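Local coordinates for protein 6-pyruvoyl tetrahydropterin synthase (Plasmodium falciparum, PDB 1Y13) that belongs to the 6-pyruvoyl tetrahydropterin synthase family, binding a zinc ion and biopterin in a six-chain assembly, at residues A[94-97]-A[98-101]; A[135-138]-A[139-142]. All coordinates share one frame; numbering follows the deposited sequence.

Contact 1: A[94-97]-A[98-101]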
loop_
_atom_site.group_PDB
_atom_site.type_symbol
_atom_site.label_atom_id
_atom_site.label_comp_id
_atom_site.label_asym_id
_atom_site.label_seq_id
_atom_site.Cartn_x
_atom_site.Cartn_y
_atom_site.Cartn_z
ATOM N N ILE A 94 -5.144 33.764 -3.524
ATOM C CA ILE A 94 -5.226 35.212 -3.592
ATOM C C ILE A 94 -5.629 35.768 -4.957
ATOM O O ILE A 94 -6.059 36.918 -5.043
ATOM C CB ILE A 94 -3.998 35.942 -2.975
ATOM C CG1 ILE A 94 -2.680 35.408 -3.499
ATOM C CG2 ILE A 94 -4.004 35.859 -1.439
ATOM C CD1 ILE A 94 -1.494 36.287 -3.111
ATOM N N TYR A 95 -5.538 34.933 -5.997
ATOM C CA TYR A 95 -5.867 35.359 -7.357
ATOM C C TYR A 95 -7.312 34.989 -7.730
ATOM O O TYR A 95 -7.726 35.137 -8.872
ATOM C CB TYR A 95 -4.838 34.784 -8.337
ATOM C CG TYR A 95 -3.652 35.688 -8.491
ATOM C CD1 TYR A 95 -2.573 35.660 -7.580
ATOM C CD2 TYR A 95 -3.634 36.642 -9.534
ATOM C CE1 TYR A 95 -1.479 36.511 -7.737
ATOM C CE2 TYR A 95 -2.560 37.509 -9.707
ATOM C CZ TYR A 95 -1.493 37.446 -8.811
ATOM O OH TYR A 95 -0.484 38.342 -9.046
ATOM N N SER A 96 -8.073 34.512 -6.747
ATOM C CA SER A 96 -9.466 34.162 -6.980
ATOM C C SER A 96 -10.297 35.274 -7.646
ATOM O O SER A 96 -10.260 36.428 -7.202
ATOM C CB SER A 96 -10.132 33.757 -5.684
ATOM O OG SER A 96 -11.413 33.203 -5.949
ATOM N N ASP A 97 -11.048 34.902 -8.692
ATOM C CA ASP A 97 -11.977 35.808 -9.367
ATOM C C ASP A 97 -13.363 35.853 -8.744
ATOM O O ASP A 97 -14.205 36.629 -9.175
ATOM C CB ASP A 97 -12.077 35.487 -10.868
ATOM C CG ASP A 97 -12.553 34.044 -11.167
ATOM O OD1 ASP A 97 -12.409 33.125 -10.315
ATOM O OD2 ASP A 97 -13.064 33.829 -12.294
ATOM N N VAL A 98 -13.611 35.018 -7.741
ATOM C CA VAL A 98 -14.941 34.932 -7.137
ATOM C C VAL A 98 -14.944 35.129 -5.627
ATOM O O VAL A 98 -15.968 34.950 -4.973
ATOM C CB VAL A 98 -15.682 33.600 -7.497
ATOM C CG1 VAL A 98 -15.905 33.488 -8.990
ATOM C CG2 VAL A 98 -14.924 32.398 -6.985
ATOM N N LEU A 99 -13.800 35.487 -5.064
ATOM C CA LEU A 99 -13.719 35.767 -3.626
ATOM C C LEU A 99 -13.213 37.178 -3.397
ATOM O O LEU A 99 -12.350 37.650 -4.131
ATOM C CB LEU A 99 -12.811 34.743 -2.918
ATOM C CG LEU A 99 -13.158 33.261 -3.018
ATOM C CD1 LEU A 99 -12.012 32.376 -2.529
ATOM C CD2 LEU A 99 -14.453 32.956 -2.278
ATOM N N LYS A 100 -13.781 37.875 -2.415
ATOM C CA LYS A 100 -13.241 39.179 -2.014
ATOM C C LYS A 100 -12.539 39.021 -0.669
ATOM O O LYS A 100 -13.024 38.317 0.214
ATOM C CB LYS A 100 -14.328 40.257 -1.961
ATOM C CG LYS A 100 -13.799 41.688 -1.907
ATOM C CD LYS A 100 -13.512 42.192 -0.466
ATOM C CE LYS A 100 -12.888 43.638 -0.392
ATOM N NZ LYS A 100 -11.429 43.778 -0.914
ATOM N N PHE A 101 -11.370 39.630 -0.533
ATOM C CA PHE A 101 -10.586 39.445 0.674
ATOM C C PHE A 101 -10.472 40.769 1.404
ATOM O O PHE A 101 -10.281 41.813 0.788
ATOM C CB PHE A 101 -9.198 38.915 0.349
ATOM C CG PHE A 101 -9.180 37.649 -0.464
ATOM C CD1 PHE A 101 -9.476 36.423 0.116
ATOM C CD2 PHE A 101 -8.823 37.680 -1.810
ATOM C CE1 PHE A 101 -9.436 35.237 -0.637
ATOM C CE2 PHE A 101 -8.775 36.511 -2.564
ATOM C CZ PHE A 101 -9.052 35.278 -1.965
#

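Contact 2: A[135-138]-A[139-142]. With BIO (biopterin), chain E.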
loop_
_atom_site.group_PDB
_atom_site.type_symbol
_atom_site.label_atom_id
_atom_site.label_comp_id
_atom_site.label_asym_id
_atom_site.label_seq_id
_atom_site.Cartn_x
_atom_site.Cartn_y
_atom_site.Cartn_z
ATOM N N THR A 135 -6.139 20.907 -6.607
ATOM C CA THR A 135 -4.955 20.071 -6.563
ATOM C C THR A 135 -4.018 20.362 -7.745
ATOM O O THR A 135 -2.803 20.461 -7.550
ATOM C CB THR A 135 -5.414 18.567 -6.510
ATOM O OG1 THR A 135 -6.440 18.443 -5.515
ATOM C CG2 THR A 135 -4.303 17.674 -6.093
ATOM N N GLU A 136 -4.589 20.512 -8.948
ATOM C CA GLU A 136 -3.861 20.979 -10.137
ATOM C C GLU A 136 -3.113 22.291 -9.902
ATOM O O GLU A 136 -1.934 22.374 -10.163
ATOM C CB GLU A 136 -4.806 21.165 -11.343
ATOM C CG GLU A 136 -5.414 19.880 -11.908
ATOM C CD GLU A 136 -6.797 19.596 -11.335
ATOM O OE1 GLU A 136 -6.988 19.815 -10.119
ATOM O OE2 GLU A 136 -7.696 19.178 -12.105
ATOM N N GLU A 137 -3.807 23.323 -9.422
ATOM C CA GLU A 137 -3.172 24.632 -9.227
ATOM C C GLU A 137 -2.171 24.657 -8.067
ATOM O O GLU A 137 -1.120 25.291 -8.167
ATOM C CB GLU A 137 -4.234 25.714 -9.108
ATOM C CG GLU A 137 -4.968 25.946 -10.448
ATOM C CD GLU A 137 -5.861 27.189 -10.468
ATOM O OE1 GLU A 137 -5.492 28.215 -9.859
ATOM O OE2 GLU A 137 -6.932 27.156 -11.115
ATOM N N ILE A 138 -2.492 23.948 -6.972
ATOM C CA ILE A 138 -1.530 23.749 -5.886
ATOM C C ILE A 138 -0.262 23.022 -6.426
ATOM O O ILE A 138 0.863 23.437 -6.164
ATOM C CB ILE A 138 -2.164 23.003 -4.679
ATOM C CG1 ILE A 138 -3.290 23.848 -4.031
ATOM C CG2 ILE A 138 -1.104 22.662 -3.635
ATOM C CD1 ILE A 138 -4.189 23.047 -3.056
ATOM N N GLY A 139 -0.449 21.968 -7.210
ATOM C CA GLY A 139 0.682 21.299 -7.890
ATOM C C GLY A 139 1.595 22.192 -8.718
ATOM O O GLY A 139 2.824 22.134 -8.601
ATOM N N GLN A 140 1.001 23.017 -9.576
ATOM C CA GLN A 140 1.758 23.981 -10.367
ATOM C C GLN A 140 2.601 24.892 -9.488
ATOM O O GLN A 140 3.783 25.120 -9.765
ATOM C CB GLN A 140 0.825 24.807 -11.265
ATOM C CG GLN A 140 0.035 23.966 -12.270
ATOM C CD GLN A 140 -0.843 24.797 -13.211
ATOM O OE1 GLN A 140 -1.623 25.656 -12.784
ATOM N NE2 GLN A 140 -0.726 24.530 -14.496
ATOM N N TYR A 141 2.000 25.408 -8.417
ATOM C CA TYR A 141 2.750 26.229 -7.470
ATOM C C TYR A 141 3.912 25.432 -6.817
ATOM O O TYR A 141 5.034 25.926 -6.724
ATOM C CB TYR A 141 1.826 26.832 -6.393
ATOM C CG TYR A 141 2.586 27.480 -5.266
ATOM C CD1 TYR A 141 3.079 28.785 -5.388
ATOM C CD2 TYR A 141 2.837 26.785 -4.082
ATOM C CE1 TYR A 141 3.792 29.398 -4.345
ATOM C CE2 TYR A 141 3.545 27.393 -3.023
ATOM C CZ TYR A 141 4.014 28.677 -3.170
ATOM O OH TYR A 141 4.719 29.244 -2.132
ATOM N N ILE A 142 3.635 24.215 -6.358
ATOM C CA ILE A 142 4.673 23.377 -5.763
ATOM C C ILE A 142 5.837 23.100 -6.755
ATOM O O ILE A 142 7.030 23.199 -6.397
ATOM C CB ILE A 142 4.075 22.111 -5.185
ATOM C CG1 ILE A 142 3.311 22.467 -3.895
ATOM C CG2 ILE A 142 5.168 21.092 -4.871
ATOM C CD1 ILE A 142 2.489 21.369 -3.395
HETATM N N1 BIO E . -11.315 17.991 -8.948
HETATM N N2 BIO E . -9.681 18.029 -10.603
HETATM C C2 BIO E . -10.063 18.313 -9.326
HETATM N N3 BIO E . -9.244 18.896 -8.423
HETATM C C4A BIO E . -10.913 18.897 -6.658
HETATM C C8A BIO E . -11.764 18.262 -7.685
HETATM N N8 BIO E . -13.040 17.945 -7.337
HETATM C C7 BIO E . -13.541 18.182 -6.104
HETATM C C6 BIO E . -12.754 18.755 -5.128
HETATM N N5 BIO E . -11.474 19.100 -5.441
HETATM C C9 BIO E . -13.303 19.026 -3.742
HETATM O O9 BIO E . -12.644 20.173 -3.083
HETATM C C10 BIO E . -13.276 17.780 -2.791
HETATM O O10 BIO E . -12.077 17.767 -1.992
HETATM C C11 BIO E . -13.428 16.400 -3.455
HETATM O O HOH W 1 -0.914 27.459 -9.881
#

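Contact 1: A[94-97]-A[98-101]
The ring of F101 meets I94 and S96 with its CE2 and CZ corner, both obliquely. Its CE2 lies 3.7 Å from I94 O, a van der Waals approach to a carbonyl oxygen, while CZ reaches S96 CB at 4.2 Å. Strand 107-112 adds I110 against the same side chain.

S96 is the pivot. Its hydroxyl lies anti to the backbone N (chi1 -170°), which swings OG toward V98 N and the L99 side chain. There V98 N gives S96 OG a weak hydrogen bond of 3.4 Å, fairly straight at 163°. Two side chains also lie against this oxygen in van der Waals contact: L99, whose CG comes within 3.4 Å of S96 OG, and V98, whose CG2 sits 3.7 Å from S96 OG. D97 and V98 lie side by side and point the same way, with D97 CG 4.0 Å from V98 CG1.

The bend that brings the chain from strand 90-93 into strand 99-104 is thus spanned by a weak hydrogen bond from V98 N to the S96 hydroxyl and by several van der Waals touches, while V98 and L99 continue inward to pack on A40 of strand 21-41.

Contact 2: A[135-138]-A[139-142]
I138 and I142, one helical turn apart, lie side by side and point the same way, with I138 CG2 3.8 Å from I142 CD1. Together they cover F33 of strand 21-41, and strand 49-62 lends Y53 to I138 and V55 to I142.

On another flank E137 and Q140 cross at a slant, carboxylate and amide planes 51° apart. The touch is between aliphatic and amide atoms, E137 CG to Q140 OE1 at 4.1 Å. The E137 carboxylate itself turns to H132 ND1 and K131 N. A water donates to E137 O at 2.8 Å and, weakly, to Q140 OE1. E137 O also takes the helical bond from Y141 N, so two donors share it.

The end of the E136 side chain leads away from 139-142. A bend at chi2 (95°) carries its carboxylate to biopterin, where ligand N3 donates to E136 OE1 at 3.0 Å and ligand N2 to E136 OE2 at 2.7 Å, a two-pronged grip. V69 N of the second subunit also donates to E136 OE2.

The backbone keeps regular alpha-helical bonding, such as G139 N to T135 O at 2.8 Å. Three donors, biopterin N3 and N2 and V69 N of the second subunit, hold the E136 carboxylate and limit its rotation, so this first turn of helix 135-150 presents E136 to a pocket built across a subunit interface.

How the contacts relate
Contact 1 sits at the surface, its centre about 19 Å from the centre of the chain, whereas contact 2 is buried, its centre about 5 Å from it. The two centres are about 17 Å apart. They share no helix or strand: 94-101 leads into an outer strand of a three-stranded antiparallel sheet, while 135-142 begins the helix that packs on the larger sheet. Strand 21-41 is nevertheless a common neighbour. I130 and K131 also border both, by backbone bonding or packing to Y95 and to E137. In contact 2 the E136 carboxylate takes hydrogen bonds from biopterin and the second subunit; contact 1, which touches no other subunit, is mostly van der Waals contact with a weak backbone-to-hydroxyl bond.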